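PDB 4HNZ: ATP-dependent protease subunit HslV, which forms the threonine-protease core of the mitochondrial HslVU complex, hydrolysing proteins that its partner HslU recognises, unfolds and feeds to it. Local coordinates for the interface of chains A and B and the interface of chains A and C. Numbering follows the deposited sequence. Chains: chain A/B/C, HslVU complex proteolytic subunit, putative.

Chain A meets two neighbouring copies of itself through different surfaces: contact 1 joins it to chain B, contact 2 to chain C, and their centres lie about 34 Å apart. No residue or helix is shared. Contact 1 pairs helix 127-137 of both chains and adds helix 145-159 of chain A; contact 2 sets helix 71-84 and the turn at A:Gly110 against the start of helix 50-66 of chain C. The first is two-fold symmetric and the second not exactly so, which suggests contacts between and within rings, respectively. Their centres lie about 19 Å and 21 Å from the active-site A:Thr1.

Contact 1: the interface of chains A and B. Residues chain A 133, 136-137, 140, 143, 151, 155; chain B 133, 136-137, 139-140.
B:Ala136 is wedged between A:Leu137, A:Lys151 and A:Ile155, which meet different parts of it. Its methyl CB lies 3.8 Å from A:Leu137 CG, while CD1 of A:Ile155 sits 3.5 Å from the CA of B:Ala136. The third neighbour is polar: the ammonium NZ of A:Lys151 donates to B:Ala136 O at 2.9 Å, arriving obliquely with a C=O...N angle of 135° and tilted from the carbonyl plane. A:Lys151 bends at chi2 (-91°) and again at chi4 (83°), which turns the amine toward the end of helix 127-137 of chain B. There it also meets the carboxylate of B:Asp139 tip to tip, in a long salt bridge of 3.3 Å from NZ to OD1. The same amine also donates a weak bond to the A:Tyr143 hydroxyl OH within chain A. The ammonium therefore joins a helix-terminal carbonyl to a carboxylate, and its charge probably favours both. Beside it, the CG1 branch of B:Val140 rests 4.0 Å from the A:Tyr143 hydroxyl OH, and CD2 of A:Leu137 covers one face of the tyrosine ring near its rim. Close to the two-fold axis, A:Ala136 CB and B:Ala136 CB are 4.0 Å apart, small side chains that probably allow the paired helices to approach closely. The patch thus lies where the C-terminal ends of helix 127-137 from both subunits meet, flanked by helix 145-159 of chain A, in one of the helical layers of the proteasome-type αββα fold.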
loop_
_atom_site.group_PDB
_atom_site.type_symbol
_atom_site.label_atom_id
_atom_site.label_comp_id
_atom_site.label_asym_id
_atom_site.label_seq_id
_atom_site.Cartn_x
_atom_site.Cartn_y
_atom_site.Cartn_z
ATOM N N ALA A 133 19.035 -26.229 18.006
ATOM C CA ALA A 133 20.272 -26.638 18.622
ATOM C C ALA A 133 19.991 -27.586 19.787
ATOM O O ALA A 133 20.707 -28.585 19.941
ATOM C CB ALA A 133 21.067 -25.430 19.090
ATOM N N ALA A 136 19.315 -31.101 18.822
ATOM C CA ALA A 136 20.463 -31.836 18.310
ATOM C C ALA A 136 21.178 -32.514 19.443
ATOM O O ALA A 136 21.806 -33.542 19.243
ATOM C CB ALA A 136 21.423 -30.906 17.574
ATOM N N LEU A 137 21.071 -31.920 20.624
ATOM C CA LEU A 137 21.778 -32.420 21.785
ATOM C C LEU A 137 20.923 -33.236 22.770
ATOM O O LEU A 137 21.473 -33.846 23.656
ATOM C CB LEU A 137 22.377 -31.256 22.561
ATOM C CG LEU A 137 23.437 -30.444 21.824
ATOM C CD1 LEU A 137 23.691 -29.162 22.573
ATOM C CD2 LEU A 137 24.715 -31.205 21.650
ATOM N N VAL A 140 21.926 -36.793 23.343
ATOM C CA VAL A 140 23.309 -37.166 23.412
ATOM C C VAL A 140 23.946 -37.236 24.799
ATOM O O VAL A 140 23.765 -36.381 25.676
ATOM C CB VAL A 140 24.285 -36.403 22.424
ATOM C CG1 VAL A 140 23.589 -35.453 21.507
ATOM C CG2 VAL A 140 25.430 -35.719 23.126
ATOM N N TYR A 143 25.243 -34.807 28.043
ATOM C CA TYR A 143 24.575 -33.537 28.096
ATOM C C TYR A 143 23.295 -33.531 28.960
ATOM O O TYR A 143 22.260 -34.102 28.593
ATOM C CB TYR A 143 24.256 -33.188 26.663
ATOM C CG TYR A 143 25.433 -32.659 25.896
ATOM C CD1 TYR A 143 26.405 -33.505 25.355
ATOM C CD2 TYR A 143 25.576 -31.310 25.714
ATOM C CE1 TYR A 143 27.488 -33.000 24.656
ATOM C CE2 TYR A 143 26.645 -30.787 25.009
ATOM C CZ TYR A 143 27.597 -31.625 24.498
ATOM O OH TYR A 143 28.658 -31.055 23.837
ATOM N N LYS A 151 24.399 -24.355 25.759
ATOM C CA LYS A 151 24.973 -24.485 24.447
ATOM C C LYS A 151 23.984 -23.936 23.393
ATOM O O LYS A 151 24.379 -23.261 22.451
ATOM C CB LYS A 151 25.277 -25.963 24.208
ATOM C CG LYS A 151 26.714 -26.298 23.857
ATOM C CD LYS A 151 26.917 -26.284 22.351
ATOM C CE LYS A 151 28.258 -26.892 21.948
ATOM N NZ LYS A 151 28.172 -28.403 21.878
ATOM N N ILE A 155 24.448 -20.636 20.809
ATOM C CA ILE A 155 24.249 -20.757 19.388
ATOM C C ILE A 155 23.126 -19.881 18.869
ATOM O O ILE A 155 23.330 -19.138 17.863
ATOM C CB ILE A 155 24.006 -22.233 18.978
ATOM C CG1 ILE A 155 25.326 -22.989 19.160
ATOM C CG2 ILE A 155 23.519 -22.344 17.538
ATOM C CD1 ILE A 155 25.144 -24.466 19.191
ATOM N N ALA B 133 21.592 -26.524 14.480
ATOM C CA ALA B 133 21.700 -27.888 14.972
ATOM C C ALA B 133 23.104 -28.442 14.690
ATOM O O ALA B 133 23.713 -29.051 15.554
ATOM C CB ALA B 133 20.652 -28.728 14.327
ATOM N N ALA B 136 25.659 -27.248 17.180
ATOM C CA ALA B 136 25.593 -27.899 18.478
ATOM C C ALA B 136 26.402 -29.194 18.527
ATOM O O ALA B 136 26.883 -29.613 19.567
ATOM C CB ALA B 136 24.152 -28.189 18.820
ATOM N N LEU B 137 26.550 -29.827 17.369
ATOM C CA LEU B 137 27.243 -31.103 17.287
ATOM C C LEU B 137 28.665 -31.023 16.776
ATOM O O LEU B 137 29.379 -32.040 16.792
ATOM C CB LEU B 137 26.461 -32.027 16.339
ATOM C CG LEU B 137 25.046 -32.379 16.788
ATOM C CD1 LEU B 137 24.309 -33.034 15.654
ATOM C CD2 LEU B 137 25.064 -33.309 17.975
ATOM N N ASP B 139 31.556 -29.953 17.472
ATOM C CA ASP B 139 32.708 -30.217 18.338
ATOM C C ASP B 139 32.484 -31.492 19.171
ATOM O O ASP B 139 33.222 -31.723 20.097
ATOM C CB ASP B 139 33.019 -28.989 19.232
ATOM C CG ASP B 139 31.770 -28.511 20.075
ATOM O OD1 ASP B 139 30.545 -28.593 19.609
ATOM O OD2 ASP B 139 32.014 -28.056 21.227
ATOM N N VAL B 140 31.456 -32.293 18.909
ATOM C CA VAL B 140 31.294 -33.440 19.766
ATOM C C VAL B 140 31.970 -34.625 19.113
ATOM O O VAL B 140 31.512 -35.118 18.102
ATOM C CB VAL B 140 29.847 -33.629 20.377
ATOM C CG1 VAL B 140 28.887 -32.497 20.116
ATOM C CG2 VAL B 140 29.212 -34.960 20.062
#

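Contact 2: the interface of chains A and C. Residues chain A 79-80, 83-84, 109-110; chain C 49-52, 55.
C:Ala51 fits its methyl against A:Ala79 and A:Gly110, the CB atoms of C:Ala51 and A:Ala79 being 3.8 Å apart. Its backbone N donates to A:Gly110 O at 2.9 Å in a nearly straight bond, 165° at the hydrogen, so the first turn of helix 50-66 is tied to the loop of chain A. Just before that helix, C:Ser49 turns its hydroxyl between the backbone N and the carbonyl carbon (chi1 69°). From there OG donates to A:Gln109 O at 2.9 Å, in the carbonyl plane, and accepts a bond from the backbone N of C:Asp52, thus capping the helix while reaching across the interface. C:Asp52 in turn is gripped side-on by A:Arg83. The guanidinium NE bonds OD1 at 2.8 Å and NH2 bonds OD2 at 3.0 Å, each oxygen using its syn lone pair. The two flat groups are 24° apart, so the fork is slightly twisted rather than coplanar. Bends at chi2 and chi3 curl the arginine chain round OD1 of C:Asp52, and A:Gln109 O lies above one face of the guanidinium, toward its rim, a carbonyl that may favour the positive charge there. On the other flank C:Ser55 abuts the aliphatic part of A:Lys80, with OG 3.7 Å from CG; this hydroxyl donates to C:Ala51 O within its own helix. A backbone hydrogen bond, a helix cap and a two-pronged salt bridge together probably help to set the register of the neighbouring subunits, likely within one hexameric ring, helping to build the double-ringed chamber in which unfolded substrates are cleaved.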
loop_
_atom_site.group_PDB
_atom_site.type_symbol
_atom_site.label_atom_id
_atom_site.label_comp_id
_atom_site.label_asym_id
_atom_site.label_seq_id
_atom_site.Cartn_x
_atom_site.Cartn_y
_atom_site.Cartn_z
ATOM N N ALA A 79 -5.186 -18.000 27.761
ATOM C CA ALA A 79 -5.177 -17.766 26.346
ATOM C C ALA A 79 -6.554 -17.370 25.849
ATOM O O ALA A 79 -6.664 -16.453 25.038
ATOM C CB ALA A 79 -4.660 -18.983 25.609
ATOM N N LYS A 80 -7.595 -18.043 26.306
ATOM C CA LYS A 80 -8.977 -17.662 25.954
ATOM C C LYS A 80 -9.296 -16.239 26.307
ATOM O O LYS A 80 -9.919 -15.522 25.534
ATOM C CB LYS A 80 -9.996 -18.556 26.644
ATOM C CG LYS A 80 -10.116 -19.888 25.978
ATOM C CD LYS A 80 -10.708 -20.951 26.867
ATOM C CE LYS A 80 -12.119 -20.576 27.324
ATOM N NZ LYS A 80 -12.483 -21.519 28.414
ATOM N N ARG A 83 -7.378 -13.719 24.098
ATOM C CA ARG A 83 -7.860 -13.537 22.738
ATOM C C ARG A 83 -9.180 -12.828 22.675
ATOM O O ARG A 83 -9.499 -12.270 21.646
ATOM C CB ARG A 83 -8.006 -14.862 22.032
ATOM C CG ARG A 83 -6.672 -15.505 21.795
ATOM C CD ARG A 83 -5.875 -14.769 20.739
ATOM N NE ARG A 83 -6.580 -14.861 19.473
ATOM C CZ ARG A 83 -6.233 -14.231 18.365
ATOM N NH1 ARG A 83 -5.197 -13.426 18.336
ATOM N NH2 ARG A 83 -6.940 -14.427 17.271
ATOM N N THR A 84 -9.986 -12.883 23.734
ATOM C CA THR A 84 -11.354 -12.307 23.666
ATOM C C THR A 84 -11.488 -10.969 24.357
ATOM O O THR A 84 -12.486 -10.318 24.211
ATOM C CB THR A 84 -12.405 -13.262 24.261
ATOM O OG1 THR A 84 -11.971 -13.741 25.543
ATOM C CG2 THR A 84 -12.588 -14.451 23.377
ATOM N N GLN A 109 -1.489 -15.265 19.340
ATOM C CA GLN A 109 -2.399 -15.855 18.362
ATOM C C GLN A 109 -3.298 -16.879 19.037
ATOM O O GLN A 109 -4.232 -17.362 18.420
ATOM C CB GLN A 109 -1.624 -16.520 17.236
ATOM C CG GLN A 109 -1.316 -15.593 16.101
ATOM C CD GLN A 109 -0.512 -14.411 16.552
ATOM O OE1 GLN A 109 -0.955 -13.281 16.458
ATOM N NE2 GLN A 109 0.693 -14.676 17.097
ATOM N N GLY A 110 -3.029 -17.195 20.296
ATOM C CA GLY A 110 -3.907 -18.104 21.035
ATOM C C GLY A 110 -3.466 -19.547 21.004
ATOM O O GLY A 110 -4.213 -20.424 21.373
ATOM N N SER C 49 -6.335 -21.484 16.064
ATOM C CA SER C 49 -5.533 -21.641 17.283
ATOM C C SER C 49 -6.405 -22.270 18.397
ATOM O O SER C 49 -7.634 -22.217 18.369
ATOM C CB SER C 49 -5.056 -20.296 17.779
ATOM O OG SER C 49 -6.173 -19.529 18.271
ATOM N N THR C 50 -5.716 -22.919 19.310
ATOM C CA THR C 50 -6.341 -23.549 20.438
ATOM C C THR C 50 -7.381 -22.653 21.103
ATOM O O THR C 50 -8.525 -23.047 21.255
ATOM C CB THR C 50 -5.264 -23.882 21.491
ATOM O OG1 THR C 50 -4.249 -24.678 20.885
ATOM C CG2 THR C 50 -5.880 -24.642 22.705
ATOM N N ALA C 51 -6.953 -21.444 21.494
ATOM C CA ALA C 51 -7.828 -20.549 22.207
ATOM C C ALA C 51 -9.017 -20.090 21.349
ATOM O O ALA C 51 -10.154 -20.028 21.827
ATOM C CB ALA C 51 -7.067 -19.381 22.710
ATOM N N ASP C 52 -8.765 -19.789 20.082
ATOM C CA ASP C 52 -9.842 -19.319 19.197
ATOM C C ASP C 52 -10.866 -20.410 18.975
ATOM O O ASP C 52 -12.060 -20.195 19.184
ATOM C CB ASP C 52 -9.311 -18.901 17.837
ATOM C CG ASP C 52 -8.605 -17.599 17.874
ATOM O OD1 ASP C 52 -8.022 -17.231 18.920
ATOM O OD2 ASP C 52 -8.616 -16.901 16.823
ATOM N N SER C 55 -12.822 -21.332 22.314
ATOM C CA SER C 55 -13.817 -20.316 22.636
ATOM C C SER C 55 -15.064 -20.575 21.794
ATOM O O SER C 55 -16.184 -20.424 22.287
ATOM C CB SER C 55 -13.266 -18.923 22.388
ATOM O OG SER C 55 -12.197 -18.637 23.247
#